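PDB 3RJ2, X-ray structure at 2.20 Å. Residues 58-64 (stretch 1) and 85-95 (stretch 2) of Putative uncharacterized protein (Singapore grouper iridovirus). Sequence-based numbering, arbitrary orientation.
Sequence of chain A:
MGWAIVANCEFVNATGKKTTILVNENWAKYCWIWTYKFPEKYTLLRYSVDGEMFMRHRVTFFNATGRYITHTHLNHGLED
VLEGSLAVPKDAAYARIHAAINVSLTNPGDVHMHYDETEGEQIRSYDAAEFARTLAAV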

# COMPACT_ATOMS: atom_id res chain seq x y z
N ARG A 58 1.25 -0.38 -6.13
CA ARG A 58 1.50 1.03 -5.98
C ARG A 58 1.56 1.41 -4.50
O ARG A 58 0.67 1.07 -3.71
N VAL A 59 2.64 2.10 -4.13
CA VAL A 59 2.78 2.72 -2.82
C VAL A 59 2.71 4.23 -3.00
O VAL A 59 3.52 4.82 -3.72
N THR A 60 1.74 4.85 -2.34
CA THR A 60 1.47 6.27 -2.49
C THR A 60 1.57 6.89 -1.11
O THR A 60 1.22 6.25 -0.09
N PHE A 61 2.10 8.11 -1.07
CA PHE A 61 2.11 8.92 0.13
C PHE A 61 1.28 10.18 -0.07
O PHE A 61 1.26 10.78 -1.16
N PHE A 62 0.60 10.58 1.00
CA PHE A 62 -0.24 11.76 1.04
C PHE A 62 0.17 12.62 2.24
O PHE A 62 0.65 12.08 3.25
N ASN A 63 -0.01 13.93 2.12
CA ASN A 63 0.31 14.85 3.23
C ASN A 63 -0.78 14.91 4.29
O ASN A 63 -1.76 14.15 4.23
N ALA A 64 -0.63 15.79 5.28
CA ALA A 64 -1.53 15.83 6.43
C ALA A 64 -2.95 16.27 6.07
O ALA A 64 -3.89 16.00 6.81
N SER A 85 13.39 -1.29 -0.10
CA SER A 85 13.02 -0.20 0.75
C SER A 85 12.75 1.03 -0.06
O SER A 85 13.16 1.13 -1.22
N LEU A 86 12.04 1.95 0.57
CA LEU A 86 11.52 3.17 -0.04
C LEU A 86 11.69 4.33 0.93
O LEU A 86 11.37 4.19 2.12
N ALA A 87 12.12 5.47 0.42
CA ALA A 87 12.17 6.67 1.23
C ALA A 87 10.75 7.19 1.46
O ALA A 87 9.94 7.17 0.56
N VAL A 88 10.46 7.62 2.68
CA VAL A 88 9.19 8.25 3.02
C VAL A 88 9.39 9.78 2.95
O VAL A 88 10.30 10.31 3.58
N PRO A 89 8.56 10.48 2.16
CA PRO A 89 8.67 11.94 2.03
C PRO A 89 8.56 12.66 3.39
O PRO A 89 7.83 12.19 4.27
N LYS A 90 9.28 13.77 3.53
CA LYS A 90 9.21 14.65 4.71
C LYS A 90 7.78 14.96 5.18
O LYS A 90 7.49 14.93 6.38
N ASP A 91 6.91 15.27 4.23
CA ASP A 91 5.52 15.68 4.50
C ASP A 91 4.48 14.55 4.43
O ASP A 91 3.27 14.81 4.37
N ALA A 92 4.95 13.31 4.42
CA ALA A 92 4.05 12.17 4.41
C ALA A 92 3.38 12.01 5.76
O ALA A 92 4.05 11.96 6.79
N ALA A 93 2.05 11.95 5.74
CA ALA A 93 1.24 11.67 6.93
C ALA A 93 0.42 10.37 6.77
O ALA A 93 -0.16 9.88 7.75
N TYR A 94 0.39 9.83 5.55
CA TYR A 94 -0.37 8.62 5.20
C TYR A 94 0.34 7.83 4.14
O TYR A 94 0.97 8.40 3.24
N ALA A 95 0.19 6.51 4.21
CA ALA A 95 0.64 5.62 3.16
C ALA A 95 -0.56 4.81 2.66
O ALA A 95 -1.49 4.54 3.40

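How does the strand of stretch 1 begin its contact with stretch 2? Arg-58 stays out of reach and turns to its own strand instead: NE of Arg-58 donates a hydrogen bond to OG1 of Thr-60 at 2.9 Å. NH2 of Arg-58 adds a weak one to OG1 of Thr-60 at 3.3 Å. Val-59, in the t rotamer, points toward the other stretch and sets its CG1 3.8 Å from CD1 of Leu-86, an apolar contact. Thr-60, in the m rotamer, points away, so its part in the pairing falls to the backbone, where its O lies 3.4 Å from CA of Ala-95 in a CA-H...O contact.

What fills the space between the strand and the loop of stretch 2? Phe-61 does, with 122 Å² covered, the largest share of any residue here. Its chi1 is m and its chi2 103°, which carries the ring among apolar groups from several parts of stretch 2. Pro-89 lies over one face, its CD 3.4 Å from CD1 of Phe-61 and close enough to the ring normal to make a CH-pi contact. Leu-86 meets the ring edge, CD1 to CE1 of Phe-61 at 4.0 Å. CE2 of Phe-61 reaches both CG1 of Val-88, a t rotamer, and CB of Ala-95 at 4.0 Å each; Ala-95 is its antiparallel bridge partner, with its side chain on the same face of the sheet. The Pro-89 to Ala-92 turn, closed by a backbone hydrogen bond from Ala-92 N to Pro-89 O (3.1 Å), helps enclose this site, and CB of Ala-92 packs 4.0 Å from CB of Phe-61.

How does the next residue differ? Phe-62 turns its m side chain to the face it shares with Tyr-94, also m, and the edge of its ring meets that neighbour, CD2 of Phe-62 to CB of Tyr-94 at 4.1 Å. The backbone fixes this pairing: Phe-62 N donates to Tyr-94 O at 3.1 Å, while Phe-62 O accepts from both Ala-93 N at 2.9 Å and Tyr-94 N at 3.2 Å.

What closes the contact beyond the bridges? Asn-63, a p rotamer, points away overall, but its O sits 3.4 Å from CD2 at the edge of the Tyr-94 ring. Ala-64 packs its CB 4.1 Å from CB of Ala-93. Two waters complete the polar links: one donates to Ala-64 O (2.8 Å) and hydrogen-bonds Tyr-94 OH (2.9 Å), while the other accepts from Ala-64 N (2.9 Å) and donates to Asp-91 O (3.0 Å).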

# COMPACT_ATOMS: atom_id res chain seq x y z
CB ARG A 58 0.43 1.82 -6.71
CG ARG A 58 0.71 3.25 -6.88
CD ARG A 58 -0.45 3.91 -7.62
NE ARG A 58 -0.80 5.17 -6.98
CZ ARG A 58 -0.78 6.36 -7.56
NH1 ARG A 58 -0.47 6.49 -8.84
NH2 ARG A 58 -1.11 7.41 -6.83
CB VAL A 59 4.14 2.37 -2.15
CG1 VAL A 59 4.19 2.92 -0.74
CG2 VAL A 59 4.37 0.87 -2.15
CB THR A 60 0.05 6.51 -3.09
OG1 THR A 60 -0.13 5.67 -4.25
CG2 THR A 60 -0.16 7.96 -3.51
CB PHE A 61 3.54 9.30 0.51
CG PHE A 61 4.42 8.13 0.80
CD1 PHE A 61 5.35 7.69 -0.13
CD2 PHE A 61 4.30 7.43 2.00
CE1 PHE A 61 6.16 6.58 0.13
CE2 PHE A 61 5.09 6.32 2.27
CZ PHE A 61 6.03 5.90 1.34
CB PHE A 62 -1.72 11.38 1.17
CG PHE A 62 -2.18 10.36 0.18
CD1 PHE A 62 -2.56 10.74 -1.11
CD2 PHE A 62 -2.24 9.00 0.52
CE1 PHE A 62 -2.98 9.80 -2.03
CE2 PHE A 62 -2.65 8.06 -0.41
CZ PHE A 62 -3.03 8.46 -1.68
CB ASN A 63 0.72 16.24 2.70
CG ASN A 63 -0.43 17.01 2.07
OD1 ASN A 63 -1.61 16.76 2.34
ND2 ASN A 63 -0.09 17.98 1.25
CB ALA A 64 -0.95 16.74 7.53
CB SER A 85 14.06 0.04 1.85
OG SER A 85 15.29 0.42 1.28
CB LEU A 86 10.01 3.04 -0.24
CG LEU A 86 9.37 2.86 -1.60
CD1 LEU A 86 7.92 3.26 -1.37
CD2 LEU A 86 10.03 3.78 -2.66
CB ALA A 87 13.05 7.73 0.56
CB VAL A 88 8.71 7.79 4.43
CG1 VAL A 88 7.39 8.43 4.79
CG2 VAL A 88 8.59 6.25 4.52
CB PRO A 89 7.46 12.32 1.16
CG PRO A 89 7.12 11.08 0.40
CD PRO A 89 7.51 9.93 1.28
CB LYS A 90 9.93 15.99 4.40
CG LYS A 90 11.31 16.15 5.07
CD LYS A 90 12.03 17.48 4.70
CE LYS A 90 13.41 17.54 5.39
NZ LYS A 90 14.45 18.43 4.72
CB ASP A 91 5.09 16.82 3.56
CG ASP A 91 5.48 16.55 2.12
OD1 ASP A 91 6.36 15.69 1.87
OD2 ASP A 91 4.93 17.22 1.23
CB ALA A 92 4.77 10.90 4.00
CB ALA A 93 0.31 12.84 7.22
CB TYR A 94 -1.74 8.95 4.56
CG TYR A 94 -2.69 9.75 5.39
CD1 TYR A 94 -3.67 9.12 6.15
CD2 TYR A 94 -2.66 11.13 5.37
CE1 TYR A 94 -4.58 9.86 6.89
CE2 TYR A 94 -3.55 11.89 6.11
CZ TYR A 94 -4.51 11.25 6.87
OH TYR A 94 -5.39 12.01 7.60
CB ALA A 95 1.75 4.70 3.65
O HOH W 1 -4.03 14.24 8.93
O HOH W 2 1.94 17.00 5.84